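Local coordinates for proline dipeptidase (Streptococcus agalactiae, PDB 3OOO), which probably hydrolyses dipeptides ending in proline as a manganese-dependent M24B-family peptidase, of which this chain is the N-terminal creatinase/prolidase domain, at residues S3-I8 and N29-F34; Q16-V21 and S94-L99. One frame throughout, in Å; residues are numbered along the deposited sequence.

Interaction 1: S3-I8 and N29-F34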
ATOM      1  N   SER A   3      10.023 -14.843 -21.741  1.00 21.31           N
ATOM      2  CA  SER A   3       8.781 -14.727 -22.511  1.00 19.95           C
ATOM      3  C   SER A   3       7.778 -13.734 -21.917  1.00 18.74           C
ATOM      4  O   SER A   3       7.272 -12.855 -22.621  1.00 18.35           O
ATOM      5  CB  SER A   3       8.133 -16.112 -22.654  1.00 20.38           C
ATOM      6  OG  SER A   3       6.821 -16.028 -23.186  1.00 21.22           O
ATOM      7  N   LYS A   4       7.497 -13.887 -20.626  1.00 17.33           N
ATOM      8  CA  LYS A   4       6.534 -13.032 -19.934  1.00 16.12           C
ATOM      9  C   LYS A   4       7.023 -11.590 -19.883  1.00 15.01           C
ATOM     10  O   LYS A   4       6.263 -10.663 -20.168  1.00 14.58           O
ATOM     11  CB  LYS A   4       6.275 -13.545 -18.517  1.00 16.24           C
ATOM     12  CG  LYS A   4       5.705 -14.960 -18.449  1.00 17.18           C
ATOM     13  CD  LYS A   4       5.834 -15.522 -17.040  1.00 18.96           C
ATOM     14  CE  LYS A   4       5.349 -16.960 -16.964  1.00 20.42           C
ATOM     15  NZ  LYS A   4       5.678 -17.566 -15.643  1.00 22.46           N
ATOM     16  N   LEU A   5       8.296 -11.410 -19.537  1.00 14.47           N
ATOM     17  CA  LEU A   5       8.862 -10.067 -19.438  1.00 13.70           C
ATOM     18  C   LEU A   5       8.952  -9.374 -20.800  1.00 13.73           C
ATOM     19  O   LEU A   5       8.704  -8.172 -20.898  1.00 13.52           O
ATOM     20  CB  LEU A   5      10.220 -10.086 -18.720  1.00 13.61           C
ATOM     21  CG  LEU A   5      10.146 -10.248 -17.194  1.00 13.32           C
ATOM     22  CD1 LEU A   5      11.513 -10.584 -16.590  1.00 14.01           C
ATOM     23  CD2 LEU A   5       9.544  -9.002 -16.538  1.00 14.27           C
ATOM     24  N   ASN A   6       9.290 -10.131 -21.845  1.00 13.68           N
ATOM     25  CA  ASN A   6       9.286  -9.595 -23.210  1.00 14.12           C
ATOM     26  C   ASN A   6       7.890  -9.133 -23.627  1.00 13.57           C
ATOM     27  O   ASN A   6       7.731  -8.064 -24.218  1.00 13.30           O
ATOM     28  CB  ASN A   6       9.815 -10.626 -24.220  1.00 14.68           C
ATOM     29  CG  ASN A   6      11.313 -10.883 -24.082  1.00 16.97           C
ATOM     30  OD1 ASN A   6      12.081 -10.015 -23.667  1.00 19.96           O
ATOM     31  ND2 ASN A   6      11.734 -12.091 -24.453  1.00 19.79           N
ATOM     32  N   ARG A   7       6.877  -9.937 -23.306  1.00 13.37           N
ATOM     33  CA  ARG A   7       5.495  -9.558 -23.584  1.00 13.40           C
ATOM     34  C   ARG A   7       5.062  -8.281 -22.864  1.00 12.91           C
ATOM     35  O   ARG A   7       4.402  -7.426 -23.457  1.00 12.94           O
ATOM     36  CB  ARG A   7       4.542 -10.702 -23.252  1.00 13.49           C
ATOM     37  CG  ARG A   7       4.354 -11.674 -24.391  1.00 15.15           C
ATOM     38  CD  ARG A   7       3.448 -12.809 -23.979  1.00 16.08           C
ATOM     39  NE  ARG A   7       4.177 -13.841 -23.249  1.00 17.97           N
ATOM     40  CZ  ARG A   7       3.607 -14.803 -22.531  1.00 18.29           C
ATOM     41  NH1 ARG A   7       2.284 -14.873 -22.432  1.00 18.62           N
ATOM     42  NH2 ARG A   7       4.362 -15.700 -21.910  1.00 19.27           N
ATOM     43  N   ILE A   8       5.439  -8.151 -21.593  1.00 12.61           N
ATOM     44  CA  ILE A   8       5.142  -6.940 -20.826  1.00 12.19           C
ATOM     45  C   ILE A   8       5.802  -5.726 -21.477  1.00 12.25           C
ATOM     46  O   ILE A   8       5.171  -4.681 -21.639  1.00 11.74           O
ATOM     47  CB  ILE A   8       5.557  -7.082 -19.338  1.00 11.99           C
ATOM     48  CG1 ILE A   8       4.666  -8.121 -18.655  1.00 12.54           C
ATOM     49  CG2 ILE A   8       5.470  -5.731 -18.604  1.00 12.05           C
ATOM     50  CD1 ILE A   8       5.152  -8.553 -17.298  1.00 14.15           C
ATOM     51  N   ASN A  29       8.232 -13.321  -8.580  1.00 11.63           N
ATOM     52  CA  ASN A  29       8.557 -14.738  -8.706  1.00 12.49           C
ATOM     53  C   ASN A  29       7.939 -15.364  -9.957  1.00 12.91           C
ATOM     54  O   ASN A  29       8.591 -16.144 -10.647  1.00 13.36           O
ATOM     55  CB  ASN A  29       8.130 -15.499  -7.449  1.00 12.62           C
ATOM     56  CG  ASN A  29       8.602 -16.939  -7.450  1.00 14.07           C
ATOM     57  OD1 ASN A  29       9.780 -17.225  -7.672  1.00 15.26           O
ATOM     58  ND2 ASN A  29       7.680 -17.857  -7.186  1.00 17.06           N
ATOM     59  N   TYR A  30       6.687 -15.011 -10.250  1.00 13.08           N
ATOM     60  CA  TYR A  30       6.015 -15.468 -11.469  1.00 13.90           C
ATOM     61  C   TYR A  30       6.791 -15.042 -12.718  1.00 13.77           C
ATOM     62  O   TYR A  30       6.925 -15.807 -13.678  1.00 13.96           O
ATOM     63  CB  TYR A  30       4.574 -14.940 -11.509  1.00 14.43           C
ATOM     64  CG  TYR A  30       3.868 -15.121 -12.835  1.00 16.49           C
ATOM     65  CD1 TYR A  30       3.365 -16.363 -13.211  1.00 19.25           C
ATOM     66  CD2 TYR A  30       3.697 -14.045 -13.710  1.00 18.66           C
ATOM     67  CE1 TYR A  30       2.712 -16.536 -14.428  1.00 20.02           C
ATOM     68  CE2 TYR A  30       3.046 -14.206 -14.932  1.00 20.15           C
ATOM     69  CZ  TYR A  30       2.557 -15.456 -15.281  1.00 21.20           C
ATOM     70  OH  TYR A  30       1.910 -15.629 -16.487  1.00 23.43           O
ATOM     71  N   LEU A  31       7.315 -13.821 -12.691  1.00 13.63           N
ATOM     72  CA  LEU A  31       8.009 -13.255 -13.846  1.00 13.89           C
ATOM     73  C   LEU A  31       9.462 -13.687 -14.007  1.00 14.07           C
ATOM     74  O   LEU A  31       9.997 -13.618 -15.113  1.00 14.70           O
ATOM     75  CB  LEU A  31       7.938 -11.725 -13.816  1.00 13.76           C
ATOM     76  CG  LEU A  31       6.566 -11.065 -13.960  1.00 13.80           C
ATOM     77  CD1 LEU A  31       6.698  -9.560 -13.762  1.00 14.51           C
ATOM     78  CD2 LEU A  31       5.926 -11.390 -15.307  1.00 14.24           C
ATOM     79  N   THR A  32      10.103 -14.110 -12.914  1.00 14.18           N
ATOM     80  CA  THR A  32      11.562 -14.302 -12.901  1.00 14.19           C
ATOM     81  C   THR A  32      12.066 -15.602 -12.275  1.00 14.39           C
ATOM     82  O   THR A  32      13.205 -15.999 -12.524  1.00 14.89           O
ATOM     83  CB  THR A  32      12.294 -13.154 -12.155  1.00 14.18           C
ATOM     84  OG1 THR A  32      12.007 -13.232 -10.751  1.00 13.80           O
ATOM     85  CG2 THR A  32      11.903 -11.780 -12.703  1.00 14.06           C
ATOM     86  N   GLY A  33      11.247 -16.234 -11.438  1.00 14.15           N
ATOM     87  CA  GLY A  33      11.681 -17.397 -10.660  1.00 13.88           C
ATOM     88  C   GLY A  33      12.419 -17.052  -9.376  1.00 13.65           C
ATOM     89  O   GLY A  33      12.861 -17.942  -8.645  1.00 14.33           O
ATOM     90  N   PHE A  34      12.560 -15.754  -9.105  1.00 13.01           N
ATOM     91  CA  PHE A  34      13.204 -15.272  -7.889  1.00 12.39           C
ATOM     92  C   PHE A  34      12.136 -14.819  -6.903  1.00 12.31           C
ATOM     93  O   PHE A  34      11.361 -13.906  -7.208  1.00 11.96           O
ATOM     94  CB  PHE A  34      14.166 -14.118  -8.222  1.00 12.55           C
ATOM     95  CG  PHE A  34      14.767 -13.442  -7.011  1.00 11.93           C
ATOM     96  CD1 PHE A  34      15.808 -14.038  -6.298  1.00 11.82           C
ATOM     97  CD2 PHE A  34      14.301 -12.195  -6.592  1.00 11.69           C
ATOM     98  CE1 PHE A  34      16.364 -13.414  -5.182  1.00 12.13           C
ATOM     99  CE2 PHE A  34      14.855 -11.558  -5.478  1.00 12.43           C
ATOM    100  CZ  PHE A  34      15.889 -12.171  -4.768  1.00 12.43           C
TER
HETATM  101  O   HOH W   1       9.662 -13.544 -18.025  1.00 22.07           O
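The start of helix 3-14 meets helix 25-32 with Lys4 and Leu31 as the nearest backbone pair, their CA atoms 6.3 Å apart. A water bridges the two backbones, accepting from Leu5 N and donating to Leu31 O. Lys4 runs extended beyond CG and crosses the Tyr30 side chain at about a right angle. Its NZ donates to Tyr30 O at 2.9 Å, approaching in the carbonyl plane, while sitting over one face of that residue's ring. NZ is 3.7 Å from the Tyr30 ring centroid and 26° off the normal, a cation-pi contact; Lys4 CD adds a CH-pi contact over the ring. Within the creatinase/prolidase N-terminal domain these two helices are joined through strand 19-22, and the Leu31 side chain reaches both helix 3-14 and Phe22 of that strand. Leu31 CD2 meets Ile8 CD1 tip to tip at 3.6 Å, whereas Leu31 CD1 lies 4.0 Å from Leu5 CD2, the two side chains crossing obliquely. Leu5 and Ile8 both continue onto Val47 of strand 44-48. Thr32 OG1 accepts from Phe34 N at 3.1 Å, an ST turn spanning Gly33 (phi 83°), and is also hydrogen-bonded to Val28 O.

Interaction 2: Q16-V21 and S94-L99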
ATOM      1  N   GLN A  16       0.635   4.385 -23.098  0.50 17.92           N
ATOM      2  CA  GLN A  16       1.518   5.539 -22.956  0.50 17.74           C
ATOM      3  C   GLN A  16       2.598   5.314 -21.907  0.50 17.42           C
ATOM      4  O   GLN A  16       3.231   6.264 -21.452  0.50 17.84           O
ATOM      5  CB  GLN A  16       0.720   6.795 -22.600  0.50 17.76           C
ATOM      6  CG  GLN A  16       1.588   7.956 -22.129  0.50 18.21           C
ATOM      7  CD  GLN A  16       0.780   9.189 -21.772  0.50 18.99           C
ATOM      8  OE1 GLN A  16      -0.448   9.194 -21.874  0.50 19.54           O
ATOM      9  NE2 GLN A  16       1.467  10.243 -21.348  0.50 19.28           N
ATOM     10  N   ALA A  17       2.813   4.059 -21.526  0.50 17.14           N
ATOM     11  CA  ALA A  17       3.745   3.741 -20.446  0.50 16.51           C
ATOM     12  C   ALA A  17       5.169   3.458 -20.924  0.50 16.05           C
ATOM     13  O   ALA A  17       5.382   2.680 -21.852  0.50 16.27           O
ATOM     14  CB  ALA A  17       3.223   2.570 -19.625  0.50 16.58           C
ATOM     15  N   GLU A  18       6.138   4.094 -20.268  1.00 15.52           N
ATOM     16  CA  GLU A  18       7.562   3.879 -20.537  1.00 14.54           C
ATOM     17  C   GLU A  18       8.153   2.832 -19.600  1.00 13.21           C
ATOM     18  O   GLU A  18       9.223   2.282 -19.861  1.00 13.16           O
ATOM     19  CB  GLU A  18       8.361   5.179 -20.417  1.00 15.00           C
ATOM     20  CG  GLU A  18       7.942   6.285 -21.390  1.00 16.27           C
ATOM     21  CD  GLU A  18       6.848   7.187 -20.844  1.00 17.38           C
ATOM     22  OE1 GLU A  18       6.371   6.963 -19.706  1.00 17.15           O
ATOM     23  OE2 GLU A  18       6.461   8.137 -21.559  1.00 18.40           O
ATOM     24  N   LEU A  19       7.439   2.549 -18.515  1.00 11.66           N
ATOM     25  CA  LEU A  19       7.987   1.738 -17.440  1.00 10.54           C
ATOM     26  C   LEU A  19       6.882   1.053 -16.648  1.00  9.66           C
ATOM     27  O   LEU A  19       5.831   1.643 -16.406  1.00  9.57           O
ATOM     28  CB  LEU A  19       8.798   2.637 -16.496  1.00 10.79           C
ATOM     29  CG  LEU A  19       9.429   2.024 -15.241  1.00 10.43           C
ATOM     30  CD1 LEU A  19      10.547   1.055 -15.594  1.00 10.71           C
ATOM     31  CD2 LEU A  19       9.953   3.118 -14.325  1.00 10.96           C
ATOM     32  N   ALA A  20       7.138  -0.191 -16.254  1.00  8.78           N
ATOM     33  CA  ALA A  20       6.331  -0.889 -15.256  1.00  7.88           C
ATOM     34  C   ALA A  20       7.232  -1.257 -14.089  1.00  7.11           C
ATOM     35  O   ALA A  20       8.373  -1.691 -14.274  1.00  7.11           O
ATOM     36  CB  ALA A  20       5.699  -2.126 -15.843  1.00  8.04           C
ATOM     37  N   VAL A  21       6.716  -1.066 -12.882  1.00  6.68           N
ATOM     38  CA  VAL A  21       7.471  -1.361 -11.672  1.00  6.33           C
ATOM     39  C   VAL A  21       6.720  -2.429 -10.896  1.00  6.49           C
ATOM     40  O   VAL A  21       5.595  -2.194 -10.442  1.00  6.73           O
ATOM     41  CB  VAL A  21       7.631  -0.103 -10.783  1.00  5.99           C
ATOM     42  CG1 VAL A  21       8.432  -0.426  -9.528  1.00  6.20           C
ATOM     43  CG2 VAL A  21       8.296   1.036 -11.551  1.00  6.38           C
ATOM     44  N   SER A  94      13.162   9.708 -17.911  1.00 24.13           N
ATOM     45  CA  SER A  94      12.290  10.433 -18.833  1.00 24.12           C
ATOM     46  C   SER A  94      10.971   9.675 -18.992  1.00 23.41           C
ATOM     47  O   SER A  94      10.774   8.950 -19.968  1.00 23.90           O
ATOM     48  CB  SER A  94      12.975  10.619 -20.193  1.00 24.31           C
ATOM     49  OG  SER A  94      14.225  11.277 -20.064  1.00 25.95           O
ATOM     50  N   VAL A  95      10.085   9.828 -18.009  1.00 22.61           N
ATOM     51  CA  VAL A  95       8.813   9.105 -17.990  1.00 21.50           C
ATOM     52  C   VAL A  95       7.611  10.045 -17.978  1.00 20.63           C
ATOM     53  O   VAL A  95       7.704  11.206 -17.559  1.00 20.87           O
ATOM     54  CB  VAL A  95       8.705   8.101 -16.797  1.00 21.74           C
ATOM     55  CG1 VAL A  95       9.762   7.010 -16.903  1.00 21.55           C
ATOM     56  CG2 VAL A  95       8.797   8.825 -15.451  1.00 21.77           C
ATOM     57  N   SER A  96       6.483   9.531 -18.454  1.00 19.12           N
ATOM     58  CA  SER A  96       5.222  10.244 -18.380  1.00 18.12           C
ATOM     59  C   SER A  96       4.189   9.385 -17.668  1.00 17.40           C
ATOM     60  O   SER A  96       3.368   9.898 -16.908  1.00 17.35           O
ATOM     61  CB  SER A  96       4.729  10.625 -19.777  1.00 18.09           C
ATOM     62  OG  SER A  96       4.426   9.476 -20.552  1.00 17.61           O
ATOM     63  N   LYS A  97       4.232   8.078 -17.930  1.00 16.55           N
ATOM     64  CA  LYS A  97       3.307   7.133 -17.321  1.00 15.73           C
ATOM     65  C   LYS A  97       4.054   5.895 -16.833  1.00 14.57           C
ATOM     66  O   LYS A  97       4.789   5.255 -17.588  1.00 14.22           O
ATOM     67  CB  LYS A  97       2.183   6.747 -18.295  1.00 16.21           C
ATOM     68  CG  LYS A  97       1.060   5.928 -17.649  1.00 18.10           C
ATOM     69  CD  LYS A  97      -0.168   5.784 -18.549  1.00 21.20           C
ATOM     70  CE  LYS A  97      -0.087   4.544 -19.430  1.00 22.30           C
ATOM     71  NZ  LYS A  97      -1.340   4.327 -20.211  1.00 24.64           N
ATOM     72  N   VAL A  98       3.860   5.574 -15.557  1.00 12.97           N
ATOM     73  CA  VAL A  98       4.478   4.397 -14.955  1.00 11.91           C
ATOM     74  C   VAL A  98       3.378   3.466 -14.460  1.00 11.19           C
ATOM     75  O   VAL A  98       2.459   3.899 -13.754  1.00 11.10           O
ATOM     76  CB  VAL A  98       5.403   4.775 -13.768  1.00 11.99           C
ATOM     77  CG1 VAL A  98       6.070   3.532 -13.192  1.00 11.51           C
ATOM     78  CG2 VAL A  98       6.460   5.793 -14.191  1.00 12.92           C
ATOM     79  N   LEU A  99       3.460   2.197 -14.844  1.00 10.11           N
ATOM     80  CA  LEU A  99       2.548   1.183 -14.318  1.00 10.14           C
ATOM     81  C   LEU A  99       3.139   0.589 -13.044  1.00  9.98           C
ATOM     82  O   LEU A  99       4.331   0.308 -12.989  1.00 10.12           O
ATOM     83  CB  LEU A  99       2.285   0.087 -15.357  1.00 10.18           C
ATOM     84  CG  LEU A  99       1.753   0.496 -16.736  1.00 10.37           C
ATOM     85  CD1 LEU A  99       1.497  -0.739 -17.578  1.00 10.84           C
ATOM     86  CD2 LEU A  99       0.486   1.330 -16.635  1.00 10.97           C
TER
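Glu18 OE1 takes two backbone N-H groups, with Ser96 N at 2.9 Å and Lys97 N at 3.0 Å from it, both bonds nearly straight at 175°. The Lys97 N-H uses the syn lone pair of OE1, whereas that of Ser96 comes from above the carboxylate plane. Glu18 OE2 accepts from Ser96 OG at 2.6 Å, again through a syn lone pair, so three bonds fix the carboxylate's rotation and would be expected to favour its ionised form. A bend at chi2 (89°) brings the Glu18 carboxylate to the backbone of Ser96 and Lys97. Ser96 OG also accepts from Gln16 NE2, 3.2 Å away and close to the amide plane. Strands 19-22 and 97-100 pair in parallel inside a six-stranded mixed sheet, between 44-48 and 120-123: Leu99 N donates to Leu19 O, and Val21 N to Leu99 O at 2.8 Å. Leu19 and Val98 lie side by side, and the Val21 and Val98 side chains cross obliquely, with Val21 CG2 3.7 Å from Val98 CG1; on the other face Ala20 CB meets Leu99 CB at 4.1 Å, where Ala17 CB packs against Leu99 CG and Leu12 of helix 3-14 covers all three.

How the interactions relate
Interactions 1 and 2 have centres about 18 Å apart and do not touch, their nearest atoms being separated by about 5 Å. Along the chain their segments alternate: 3-8, 16-21, 29-34 and, much later, 94-99. Helix 3-14, strand 19-22 and helix 25-32 follow one another, so the strand in interaction 2 connects the two helices paired in interaction 1. Helix 3-14 links the contacts physically as well, its first turns facing helix 25-32 and its Leu12 resting on the strand pair. Strand 44-48 flanks strand 19-22 on the side away from 97-100 and also receives Leu5 and Ile8, so the helix pair packs on the sheet of interaction 2, within the creatinase/prolidase N-terminal domain.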